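Local atomic coordinates of zinc chaperone AztD (PDB entry 6CMK), a protein that acts as a periplasmic zinc chaperone that binds several zinc ions and hands one directly to the solute-binding protein AztC. Residues 210-215 with 229-234; 173-178 with 241-246; 305-310 with 355-360; 32-37 with 52-57. One frame throughout, in Å; residues are numbered along the deposited sequence. Where two conformers were deposited one is given.

Contact 1: 210-215 with 229-234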
loop_
_atom_site.group_PDB
_atom_site.type_symbol
_atom_site.label_atom_id
_atom_site.label_comp_id
_atom_site.label_asym_id
_atom_site.label_seq_id
_atom_site.Cartn_x
_atom_site.Cartn_y
_atom_site.Cartn_z
ATOM N N ALA B 210 19.461 -15.888 18.419
ATOM C CA ALA B 210 19.250 -14.616 19.094
ATOM C C ALA B 210 18.604 -14.899 20.444
ATOM O O ALA B 210 17.396 -15.153 20.514
ATOM C CB ALA B 210 18.378 -13.695 18.248
ATOM N N LEU B 211 19.398 -14.832 21.513
ATOM C CA LEU B 211 18.871 -15.078 22.847
ATOM C C LEU B 211 17.990 -13.920 23.296
ATOM O O LEU B 211 18.314 -12.746 23.087
ATOM C CB LEU B 211 20.007 -15.291 23.852
ATOM C CG LEU B 211 20.344 -16.741 24.213
ATOM C CD1 LEU B 211 20.754 -17.523 22.990
ATOM C CD2 LEU B 211 21.448 -16.796 25.251
ATOM N N CYS B 212 16.872 -14.262 23.918
ATOM C CA CYS B 212 15.900 -13.302 24.423
ATOM C C CYS B 212 15.068 -14.047 25.460
ATOM O O CYS B 212 14.026 -14.629 25.126
ATOM C CB CYS B 212 15.031 -12.736 23.294
ATOM S SG CYS B 212 14.498 -10.994 23.508
ATOM N N PRO B 213 15.512 -14.079 26.714
ATOM C CA PRO B 213 14.847 -14.928 27.713
ATOM C C PRO B 213 13.392 -14.542 27.922
ATOM O O PRO B 213 13.043 -13.362 27.967
ATOM C CB PRO B 213 15.674 -14.697 28.984
ATOM C CG PRO B 213 16.451 -13.453 28.744
ATOM C CD PRO B 213 16.665 -13.357 27.272
ATOM N N GLY B 214 12.540 -15.553 28.057
ATOM C CA GLY B 214 11.141 -15.310 28.343
ATOM C C GLY B 214 10.418 -14.701 27.164
ATOM O O GLY B 214 9.592 -13.799 27.343
ATOM N N LEU B 215 10.726 -15.160 25.957
ATOM C CA LEU B 215 10.147 -14.565 24.758
ATOM C C LEU B 215 8.645 -14.808 24.695
ATOM O O LEU B 215 8.178 -15.949 24.799
ATOM C CB LEU B 215 10.833 -15.144 23.527
ATOM C CG LEU B 215 10.553 -14.456 22.191
ATOM C CD1 LEU B 215 11.765 -14.598 21.285
ATOM C CD2 LEU B 215 9.319 -15.054 21.529
ATOM N N CYS B 229 10.680 -9.867 24.933
ATOM C CA CYS B 229 11.128 -10.798 25.957
ATOM C C CYS B 229 11.529 -9.999 27.195
ATOM O O CYS B 229 11.222 -8.809 27.315
ATOM C CB CYS B 229 12.264 -11.668 25.413
ATOM S SG CYS B 229 13.846 -10.861 25.428
ATOM N N GLU B 230 12.215 -10.665 28.131
ATOM C CA GLU B 230 12.542 -10.031 29.408
ATOM C C GLU B 230 13.621 -8.957 29.286
ATOM O O GLU B 230 13.683 -8.068 30.140
ATOM C CB GLU B 230 12.970 -11.103 30.417
ATOM C CG GLU B 230 11.881 -12.134 30.679
ATOM C CD GLU B 230 12.350 -13.323 31.509
ATOM O OE1 GLU B 230 13.569 -13.463 31.752
ATOM O OE2 GLU B 230 11.485 -14.124 31.917
ATOM N N THR B 231 14.464 -8.998 28.251
ATOM C CA THR B 231 15.557 -8.037 28.124
ATOM C C THR B 231 15.287 -6.913 27.130
ATOM O O THR B 231 16.004 -5.909 27.156
ATOM C CB THR B 231 16.851 -8.745 27.702
ATOM O OG1 THR B 231 16.662 -9.406 26.442
ATOM C CG2 THR B 231 17.277 -9.755 28.752
ATOM N N GLY B 232 14.293 -7.046 26.269
ATOM C CA GLY B 232 14.098 -6.064 25.213
ATOM C C GLY B 232 13.238 -6.643 24.105
ATOM O O GLY B 232 12.436 -7.551 24.334
ATOM N N LEU B 233 13.419 -6.094 22.907
ATOM C CA LEU B 233 12.740 -6.574 21.716
ATOM C C LEU B 233 13.764 -7.098 20.725
ATOM O O LEU B 233 14.843 -6.518 20.571
ATOM C CB LEU B 233 11.920 -5.464 21.029
ATOM C CG LEU B 233 11.005 -4.596 21.894
ATOM C CD1 LEU B 233 10.196 -3.627 21.031
ATOM C CD2 LEU B 233 10.073 -5.436 22.746
ATOM N N LEU B 234 13.421 -8.194 20.063
ATOM C CA LEU B 234 14.121 -8.620 18.865
ATOM C C LEU B 234 13.425 -7.938 17.701
ATOM O O LEU B 234 12.193 -7.948 17.625
ATOM C CB LEU B 234 14.081 -10.134 18.693
ATOM C CG LEU B 234 14.733 -10.984 19.776
ATOM C CD1 LEU B 234 14.597 -12.440 19.400
ATOM C CD2 LEU B 234 16.196 -10.630 19.982
HETATM O O HOH W 1 18.677 -10.957 25.593
#

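Contact 2: 173-178 with 241-246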
loop_
_atom_site.group_PDB
_atom_site.type_symbol
_atom_site.label_atom_id
_atom_site.label_comp_id
_atom_site.label_asym_id
_atom_site.label_seq_id
_atom_site.Cartn_x
_atom_site.Cartn_y
_atom_site.Cartn_z
ATOM N N VAL B 173 7.554 -16.444 12.357
ATOM C CA VAL B 173 7.393 -15.265 11.522
ATOM C C VAL B 173 7.836 -15.638 10.111
ATOM O O VAL B 173 8.974 -16.079 9.918
ATOM C CB VAL B 173 8.208 -14.076 12.054
ATOM C CG1 VAL B 173 7.893 -12.832 11.241
ATOM C CG2 VAL B 173 7.918 -13.851 13.530
ATOM N N PRO B 174 6.971 -15.488 9.083
ATOM C CA PRO B 174 7.332 -15.970 7.747
ATOM C C PRO B 174 8.087 -14.939 6.920
ATOM O O PRO B 174 7.697 -13.764 6.861
ATOM C CB PRO B 174 5.971 -16.304 7.136
ATOM C CG PRO B 174 5.051 -15.271 7.722
ATOM C CD PRO B 174 5.579 -14.987 9.122
ATOM N N TYR B 175 9.176 -15.376 6.299
ATOM C CA TYR B 175 10.026 -14.562 5.431
ATOM C C TYR B 175 10.167 -15.239 4.069
ATOM O O TYR B 175 9.623 -16.315 3.829
ATOM C CB TYR B 175 11.381 -14.306 6.109
ATOM C CG TYR B 175 11.200 -13.301 7.212
ATOM C CD1 TYR B 175 11.101 -11.957 6.918
ATOM C CD2 TYR B 175 11.010 -13.700 8.525
ATOM C CE1 TYR B 175 10.880 -11.028 7.887
ATOM C CE2 TYR B 175 10.783 -12.772 9.508
ATOM C CZ TYR B 175 10.713 -11.429 9.183
ATOM O OH TYR B 175 10.464 -10.478 10.146
ATOM N N ASP B 176 10.861 -14.574 3.148
ATOM C CA ASP B 176 11.101 -15.150 1.828
ATOM C C ASP B 176 12.171 -16.217 1.958
ATOM O O ASP B 176 13.330 -15.903 2.244
ATOM C CB ASP B 176 11.540 -14.082 0.840
ATOM C CG ASP B 176 10.500 -13.016 0.641
ATOM O OD1 ASP B 176 9.294 -13.348 0.672
ATOM O OD2 ASP B 176 10.900 -11.842 0.443
ATOM N N ASN B 177 11.778 -17.471 1.768
ATOM C CA ASN B 177 12.671 -18.628 1.784
ATOM C C ASN B 177 13.214 -18.936 3.174
ATOM O O ASN B 177 14.100 -19.805 3.301
ATOM C CB ASN B 177 13.831 -18.426 0.804
ATOM C CG ASN B 177 13.348 -18.118 -0.601
ATOM O OD1 ASN B 177 12.525 -18.842 -1.146
ATOM N ND2 ASN B 177 13.827 -17.018 -1.172
ATOM N N TYR B 178 12.690 -18.277 4.212
ATOM C CA TYR B 178 13.136 -18.431 5.593
ATOM C C TYR B 178 11.955 -18.203 6.529
ATOM O O TYR B 178 10.906 -17.696 6.128
ATOM C CB TYR B 178 14.250 -17.438 5.953
ATOM C CG TYR B 178 15.519 -17.579 5.152
ATOM C CD1 TYR B 178 16.503 -18.480 5.533
ATOM C CD2 TYR B 178 15.737 -16.815 4.018
ATOM C CE1 TYR B 178 17.669 -18.612 4.802
ATOM C CE2 TYR B 178 16.892 -16.942 3.285
ATOM C CZ TYR B 178 17.854 -17.842 3.684
ATOM O OH TYR B 178 19.008 -17.972 2.957
ATOM N N ALA B 241 18.381 -11.192 1.303
ATOM C CA ALA B 241 19.174 -12.256 1.891
ATOM C C ALA B 241 18.343 -12.876 3.009
ATOM O O ALA B 241 17.117 -12.723 3.071
ATOM C CB ALA B 241 20.524 -11.713 2.382
ATOM N N ALA B 242 18.999 -13.592 3.911
ATOM C CA ALA B 242 18.289 -14.120 5.052
ATOM C C ALA B 242 17.826 -12.967 5.935
ATOM O O ALA B 242 18.429 -11.890 5.928
ATOM C CB ALA B 242 19.176 -15.068 5.849
ATOM N N PRO B 243 16.743 -13.153 6.684
ATOM C CA PRO B 243 16.337 -12.117 7.642
ATOM C C PRO B 243 17.453 -11.839 8.634
ATOM O O PRO B 243 18.309 -12.693 8.899
ATOM C CB PRO B 243 15.100 -12.705 8.330
ATOM C CG PRO B 243 14.899 -14.053 7.811
ATOM C CD PRO B 243 15.852 -14.323 6.683
ATOM N N VAL B 244 17.448 -10.614 9.161
ATOM C CA VAL B 244 18.434 -10.153 10.130
ATOM C C VAL B 244 17.716 -9.808 11.430
ATOM O O VAL B 244 16.761 -9.022 11.430
ATOM C CB VAL B 244 19.220 -8.939 9.605
ATOM C CG1 VAL B 244 20.198 -8.435 10.664
ATOM C CG2 VAL B 244 19.956 -9.303 8.322
ATOM N N ILE B 245 18.200 -10.375 12.533
ATOM C CA ILE B 245 17.646 -10.148 13.866
ATOM C C ILE B 245 18.602 -9.245 14.635
ATOM O O ILE B 245 19.799 -9.541 14.736
ATOM C CB ILE B 245 17.445 -11.471 14.630
ATOM C CG1 ILE B 245 16.543 -12.439 13.863
ATOM C CG2 ILE B 245 16.875 -11.201 16.026
ATOM C CD1 ILE B 245 16.538 -13.845 14.457
ATOM N N ARG B 246 18.077 -8.168 15.206
ATOM C CA ARG B 246 18.848 -7.372 16.142
ATOM C C ARG B 246 18.074 -7.252 17.448
ATOM O O ARG B 246 16.851 -7.385 17.483
ATOM C CB ARG B 246 19.179 -5.986 15.574
ATOM C CG ARG B 246 18.007 -5.036 15.395
ATOM C CD ARG B 246 18.525 -3.644 15.045
ATOM N NE ARG B 246 17.465 -2.644 14.905
ATOM C CZ ARG B 246 17.268 -1.610 15.724
ATOM N NH1 ARG B 246 18.054 -1.405 16.776
ATOM N NH2 ARG B 246 16.274 -0.765 15.485
#

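Contact 3: 305-310 with 355-360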
loop_
_atom_site.group_PDB
_atom_site.type_symbol
_atom_site.label_atom_id
_atom_site.label_comp_id
_atom_site.label_asym_id
_atom_site.label_seq_id
_atom_site.Cartn_x
_atom_site.Cartn_y
_atom_site.Cartn_z
ATOM N N VAL B 305 -4.064 -0.368 17.176
ATOM C CA VAL B 305 -3.658 0.860 16.509
ATOM C C VAL B 305 -4.793 1.338 15.609
ATOM O O VAL B 305 -5.692 0.586 15.226
ATOM C CB VAL B 305 -2.343 0.696 15.703
ATOM C CG1 VAL B 305 -1.234 0.120 16.585
ATOM C CG2 VAL B 305 -2.549 -0.153 14.444
ATOM N N ASP B 306 -4.765 2.622 15.280
ATOM C CA ASP B 306 -5.684 3.160 14.290
ATOM C C ASP B 306 -4.992 3.069 12.937
ATOM O O ASP B 306 -3.967 3.736 12.735
ATOM C CB ASP B 306 -6.060 4.597 14.611
ATOM C CG ASP B 306 -7.223 5.108 13.759
ATOM O OD1 ASP B 306 -7.247 4.846 12.533
ATOM O OD2 ASP B 306 -8.106 5.796 14.317
ATOM N N PRO B 307 -5.472 2.230 12.016
ATOM C CA PRO B 307 -4.785 2.077 10.725
ATOM C C PRO B 307 -4.994 3.245 9.788
ATOM O O PRO B 307 -4.185 3.433 8.870
ATOM C CB PRO B 307 -5.410 0.799 10.152
ATOM C CG PRO B 307 -6.769 0.734 10.768
ATOM C CD PRO B 307 -6.648 1.351 12.130
ATOM N N VAL B 308 -6.047 4.027 9.995
ATOM C CA VAL B 308 -6.386 5.150 9.127
ATOM C C VAL B 308 -5.733 6.440 9.611
ATOM O O VAL B 308 -5.164 7.197 8.819
ATOM C CB VAL B 308 -7.924 5.283 9.045
ATOM C CG1 VAL B 308 -8.320 6.500 8.213
ATOM C CG2 VAL B 308 -8.546 4.031 8.462
ATOM N N ARG B 309 -5.830 6.730 10.913
ATOM C CA ARG B 309 -5.192 7.897 11.520
ATOM C C ARG B 309 -3.932 7.405 12.227
ATOM O O ARG B 309 -3.949 7.020 13.395
ATOM C CB ARG B 309 -6.152 8.615 12.462
ATOM C CG ARG B 309 -7.374 9.193 11.758
ATOM C CD ARG B 309 -8.617 9.133 12.638
ATOM N NE ARG B 309 -9.090 7.751 12.696
ATOM C CZ ARG B 309 -9.919 7.201 11.812
ATOM N NH1 ARG B 309 -10.431 7.928 10.811
ATOM N NH2 ARG B 309 -10.258 5.929 11.942
ATOM N N ALA B 310 -2.815 7.446 11.506
ATOM C CA ALA B 310 -1.588 6.813 11.973
ATOM C C ALA B 310 -1.040 7.398 13.267
ATOM O O ALA B 310 -0.238 6.735 13.927
ATOM C CB ALA B 310 -0.502 6.918 10.899
ATOM N N ILE B 355 -11.341 -4.011 20.931
ATOM C CA ILE B 355 -11.429 -2.840 20.058
ATOM C C ILE B 355 -11.125 -3.240 18.618
ATOM O O ILE B 355 -10.186 -4.001 18.359
ATOM C CB ILE B 355 -10.437 -1.734 20.481
ATOM C CG1 ILE B 355 -10.362 -1.511 21.996
ATOM C CG2 ILE B 355 -10.777 -0.439 19.769
ATOM C CD1 ILE B 355 -9.075 -0.759 22.396
ATOM N N ALA B 356 -11.883 -2.682 17.673
ATOM C CA ALA B 356 -11.498 -2.664 16.263
ATOM C C ALA B 356 -11.734 -1.274 15.686
ATOM O O ALA B 356 -12.478 -0.469 16.238
ATOM C CB ALA B 356 -12.275 -3.696 15.430
ATOM N N VAL B 357 -11.094 -1.001 14.546
ATOM C CA VAL B 357 -11.255 0.273 13.848
ATOM C C VAL B 357 -11.626 -0.004 12.397
ATOM O O VAL B 357 -10.980 -0.821 11.738
ATOM C CB VAL B 357 -9.976 1.130 13.905
ATOM C CG1 VAL B 357 -10.232 2.494 13.257
ATOM C CG2 VAL B 357 -9.497 1.311 15.335
ATOM N N ALA B 358 -12.651 0.691 11.899
ATOM C CA ALA B 358 -13.043 0.613 10.498
ATOM C C ALA B 358 -13.447 2.002 10.033
ATOM O O ALA B 358 -14.281 2.651 10.671
ATOM C CB ALA B 358 -14.205 -0.362 10.276
ATOM N N ASP B 359 -12.856 2.447 8.921
ATOM C CA ASP B 359 -13.171 3.739 8.300
ATOM C C ASP B 359 -12.972 4.820 9.360
ATOM O O ASP B 359 -11.863 4.932 9.906
ATOM C CB ASP B 359 -14.572 3.669 7.683
ATOM C CG ASP B 359 -14.792 4.712 6.607
ATOM O OD1 ASP B 359 -13.795 5.244 6.076
ATOM O OD2 ASP B 359 -15.963 5.004 6.295
ATOM N N ASN B 360 -13.985 5.609 9.688
ATOM C CA ASN B 360 -13.838 6.680 10.667
ATOM C C ASN B 360 -14.548 6.349 11.974
ATOM O O ASN B 360 -15.004 7.243 12.689
ATOM C CB ASN B 360 -14.352 7.986 10.074
ATOM C CG ASN B 360 -13.571 8.398 8.838
ATOM O OD1 ASN B 360 -12.382 8.077 8.701
ATOM N ND2 ASN B 360 -14.234 9.098 7.922
#

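Contact 4: 32-37 with 52-57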
loop_
_atom_site.group_PDB
_atom_site.type_symbol
_atom_site.label_atom_id
_atom_site.label_comp_id
_atom_site.label_asym_id
_atom_site.label_seq_id
_atom_site.Cartn_x
_atom_site.Cartn_y
_atom_site.Cartn_z
ATOM N N ASP B 32 -17.978 4.781 -7.121
ATOM C CA ASP B 32 -16.987 4.780 -6.050
ATOM C C ASP B 32 -17.622 4.142 -4.822
ATOM O O ASP B 32 -18.628 4.647 -4.313
ATOM C CB ASP B 32 -16.536 6.213 -5.760
ATOM C CG ASP B 32 -15.167 6.282 -5.151
ATOM O OD1 ASP B 32 -15.021 5.899 -3.972
ATOM O OD2 ASP B 32 -14.237 6.724 -5.856
ATOM N N VAL B 33 -17.052 3.035 -4.349
ATOM C CA VAL B 33 -17.700 2.214 -3.334
ATOM C C VAL B 33 -16.801 2.108 -2.116
ATOM O O VAL B 33 -15.614 1.784 -2.237
ATOM C CB VAL B 33 -18.046 0.815 -3.865
ATOM C CG1 VAL B 33 -18.685 -0.018 -2.758
ATOM C CG2 VAL B 33 -18.978 0.941 -5.054
ATOM N N THR B 34 -17.387 2.365 -0.953
ATOM C CA THR B 34 -16.752 2.191 0.347
ATOM C C THR B 34 -17.341 0.950 0.996
ATOM O O THR B 34 -18.564 0.783 1.026
ATOM C CB THR B 34 -16.985 3.410 1.247
ATOM O OG1 THR B 34 -16.379 4.573 0.667
ATOM C CG2 THR B 34 -16.398 3.185 2.633
ATOM N N ALA B 35 -16.483 0.080 1.513
ATOM C CA ALA B 35 -16.998 -1.130 2.143
ATOM C C ALA B 35 -16.057 -1.553 3.253
ATOM O O ALA B 35 -14.844 -1.663 3.037
ATOM C CB ALA B 35 -17.170 -2.266 1.127
ATOM N N TRP B 36 -16.624 -1.777 4.437
ATOM C CA TRP B 36 -15.882 -2.278 5.585
ATOM C C TRP B 36 -16.726 -3.324 6.301
ATOM O O TRP B 36 -17.950 -3.186 6.395
ATOM C CB TRP B 36 -15.528 -1.172 6.577
ATOM C CG TRP B 36 -14.558 -0.122 6.079
ATOM C CD1 TRP B 36 -14.826 0.890 5.207
ATOM C CD2 TRP B 36 -13.193 0.037 6.468
ATOM N NE1 TRP B 36 -13.711 1.670 5.018
ATOM C CE2 TRP B 36 -12.689 1.163 5.778
ATOM C CE3 TRP B 36 -12.342 -0.663 7.319
ATOM C CZ2 TRP B 36 -11.384 1.597 5.926
ATOM C CZ3 TRP B 36 -11.042 -0.223 7.461
ATOM C CH2 TRP B 36 -10.579 0.894 6.765
ATOM N N ARG B 37 -16.065 -4.354 6.825
ATOM C CA ARG B 37 -16.748 -5.465 7.468
ATOM C C ARG B 37 -16.078 -5.811 8.783
ATOM O O ARG B 37 -14.851 -5.766 8.899
ATOM C CB ARG B 37 -16.770 -6.678 6.544
ATOM C CG ARG B 37 -17.710 -6.461 5.388
ATOM C CD ARG B 37 -17.592 -7.516 4.324
ATOM N NE ARG B 37 -18.487 -7.200 3.221
ATOM C CZ ARG B 37 -18.697 -7.981 2.173
ATOM N NH1 ARG B 37 -18.067 -9.138 2.070
ATOM N NH2 ARG B 37 -19.543 -7.598 1.226
ATOM N N ASP B 52 -21.712 -5.677 8.460
ATOM C CA ASP B 52 -21.341 -4.485 7.709
ATOM C C ASP B 52 -21.001 -3.374 8.695
ATOM O O ASP B 52 -21.852 -2.956 9.483
ATOM C CB ASP B 52 -22.486 -4.072 6.787
ATOM C CG ASP B 52 -22.124 -2.919 5.864
ATOM O OD1 ASP B 52 -21.256 -2.082 6.202
ATOM O OD2 ASP B 52 -22.722 -2.849 4.775
ATOM N N ALA B 53 -19.751 -2.915 8.671
ATOM C CA ALA B 53 -19.304 -1.956 9.677
ATOM C C ALA B 53 -20.003 -0.611 9.529
ATOM O O ALA B 53 -20.120 0.137 10.504
ATOM C CB ALA B 53 -17.792 -1.756 9.586
ATOM N N LEU B 54 -20.455 -0.275 8.322
ATOM C CA LEU B 54 -20.947 1.076 8.082
ATOM C C LEU B 54 -22.390 1.266 8.555
ATOM O O LEU B 54 -22.773 2.388 8.907
ATOM C CB LEU B 54 -20.793 1.414 6.595
ATOM C CG LEU B 54 -19.393 1.135 6.015
ATOM C CD1 LEU B 54 -19.274 1.624 4.579
ATOM C CD2 LEU B 54 -18.274 1.745 6.861
ATOM N N ASP B 55 -23.198 0.204 8.595
ATOM C CA ASP B 55 -24.567 0.324 9.091
ATOM C C ASP B 55 -24.990 -0.800 10.028
ATOM O O ASP B 55 -26.131 -0.786 10.505
ATOM C CB ASP B 55 -25.562 0.399 7.919
ATOM C CG ASP B 55 -25.605 -0.875 7.104
ATOM O OD1 ASP B 55 -24.885 -1.838 7.443
ATOM O OD2 ASP B 55 -26.370 -0.917 6.123
ATOM N N GLY B 56 -24.131 -1.776 10.297
ATOM C CA GLY B 56 -24.412 -2.747 11.327
ATOM C C GLY B 56 -25.271 -3.925 10.930
ATOM O O GLY B 56 -25.651 -4.703 11.811
ATOM N N ASP B 57 -25.583 -4.117 9.651
ATOM C CA ASP B 57 -26.466 -5.232 9.349
ATOM C C ASP B 57 -25.664 -6.520 9.168
ATOM O O ASP B 57 -24.467 -6.516 8.851
ATOM C CB ASP B 57 -27.363 -4.956 8.132
ATOM C CG ASP B 57 -26.593 -4.719 6.851
ATOM O OD1 ASP B 57 -25.354 -4.849 6.849
ATOM O OD2 ASP B 57 -27.248 -4.402 5.833
HETATM O O HOH W 2 -19.590 -1.868 4.098
#

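Contact 1: 210-215 with 229-234
Cys212 and Cys229 form a disulfide, with SG to SG at 2.0 Å. The bridge is left-handed, with a C-S-S-C torsion of -75°. On Cys229, SG lies between the backbone N and the carbonyl carbon (chi1 80°), which turns it toward Cys212. Leu234 packs against the Cys212 end of the bridge, its CG 3.7 Å from Cys212 SG. Its methyls reach further: CD2 lies 4.1 Å from Ala210 CB, and CD1 lies 4.0 Å from Leu215 CD1. Beside the bridge, Glu230 N donates to Pro213 O at 2.8 Å. The bond is almost straight. Pro213 CG also rests 3.8 Å from Thr231 CG2, the two side chains crossing at about a right angle. One water donates to Leu211 O and also bonds Thr231 OG1, 2.7 Å away. That hydroxyl is held as well by His247 NE2. Further out, backbone bonds tie Cys212 to Val194 and Leu233 to Leu248. The bridge thus joins the segment leaving strand 208-211 to the hairpin turn of the next sheet. Leu215 precedes His216, a zinc ligand of site 1. A covalent link here is consistent with an oxidising periplasm and limits how far this loop and the hairpin turn can separate.

Contact 2: 173-178 with 241-246
Tyr175 N donates to Tyr178 O at 2.9 Å and closes a tight hairpin turn. No hydrogen bond crosses to 241-246, so the contact rests on the two tyrosines of this turn. Asp176 and Asn177 at its tip have the backbone angles of a type II turn. Both rings take a CH-pi contact over a face, one central and one offset. Over the Tyr175 ring sits Pro243 CB, 4.2 Å from the centroid and above the middle of the face. Pro243 CG lies closer to the root of that side chain, 3.8 Å from Tyr175 CG. The Tyr178 ring is met by Ala242 CB, 3.9 Å from its centroid and shifted toward the rim. Tyr178 CG, anti to the carbonyl carbon (chi1 -62°), lies beside Pro243 CD, which Tyr178 CB meets at 3.6 Å. The pyrrolidine ring is therefore touched by both aromatic side chains. Gln238 packs on all three of these residues, and its NE2 bonds Ala241 O. Asp176 OD1 makes a salt bridge with Lys133. Val198 of strand 195-200 adds to the apolar cluster around Tyr178 and Pro243. Side chains of two successive sheets pack face to face, as between adjacent blades of a beta propeller.

Contact 3: 305-310 with 355-360
The guanidinium of Arg309 reaches across to Asp359 and Asn360 with its edge. Val308 CB lies 3.6 Å above one face, offset toward the rim. Asp306 OD2, Val357 CG1 and Asn360 OD1 lie at the edge, near the plane. The contact joins neighbouring blades of the beta propeller, the loop after strand 300-305 meeting strand 355-358 and its turn. Arg309 NH2 donates to Asp359 O at 2.8 Å, nearly straight and in the carbonyl plane. NH1 donates to Asn360 OD1 at 2.9 Å, but this bond is more bent (138°). The guanidinium and amide planes stand 75° apart. Asp306 holds the guanidinium at another part of its edge. Its OD2 forms a salt bridge with Arg309 NE at 2.7 Å on the syn side, also bonds Tyr314 OH, and receives a weak bond from Arg309 NH2. Its OD1 accepts from Val308 N and Arg309 N, giving an Asx turn and an Asx motif. One carboxylate thus shapes the loop and fixes the guanidinium, and the two charges would be expected to stabilise each other. Val357 also packs against the loop, with CG1 anti to its backbone N (chi1 -176°). Ser343 of the second subunit bonds Pro307 O. Val357 CG1 lies 3.7 Å from Arg309 NH2, while Val357 CB rests 3.8 Å from Pro307 CD.

Contact 4: 32-37 with 52-57
Leu54 CG is anti to its own carbonyl carbon (chi1 -50°), and CD1 is anti to CA (chi2 -174°). From there the two methyls part over strand 32-37. CD1 meets Thr34 CG2 at 3.8 Å, the two side chains crossing at about a right angle. CD2 approaches the indole of Trp36, 3.9 Å from CD1 of that ring. Ala53 adds its CB, 3.8 Å from Trp36 CB. The backbones join beside these side chains. Ala53 N donates to Trp36 O at 2.9 Å. Arg37 and Asp52 form the last antiparallel pair here, a non-hydrogen-bonded one. Beyond it the second strand turns away.

Asp52 sets up that turn. Its OD1 accepts from Leu54 N at 2.9 Å on the anti side, an Asx turn. The same oxygen takes a bond from a water at 2.7 Å, and this water in turn accepts from Trp36 N. Both N and O of Trp36 are thereby linked to the segment 52-57, one through water and one directly. Gly56 N donates to Asp52 O at 2.7 Å and closes the turn.

Both segments sit in the propeller's first blade, whose sheet strand 392-403 completes. Outside the two segments, Ala358 packs on both Trp36 and Ala53. Arg37 NH1 is engaged by the carbonyls of Ser94 and Asp110, and Asp32 OD2 bonds Trp348 of the second subunit. Past the last pair at Asp52 the loop stays attached to Trp36 by one direct bond and one water. With Leu54 N and a water both donating to OD1, the Asp52 carboxylate is probably kept ionised.

Overall arrangement
From the N terminus, contact 4 closes first. It ends the pairing of strands 32-42 and 47-52 in the first sheet. Contact 2 opens next at 173, and contact 1 opens and closes within its span before contact 2 closes at 246. Both join the sheet of 172-211 to that of 218-249, and they touch where Ile245 packs on Ala210 and Leu234. Contact 3 follows in series and ties the sheet of 300-337 to that of 355-387, the last before strand 392-403 returns to the first sheet. It touches contact 4 where Trp36 packs on Ala358 and Asp359. Contacts 1 and 4 lie across the propeller, with centres about 41 Å apart.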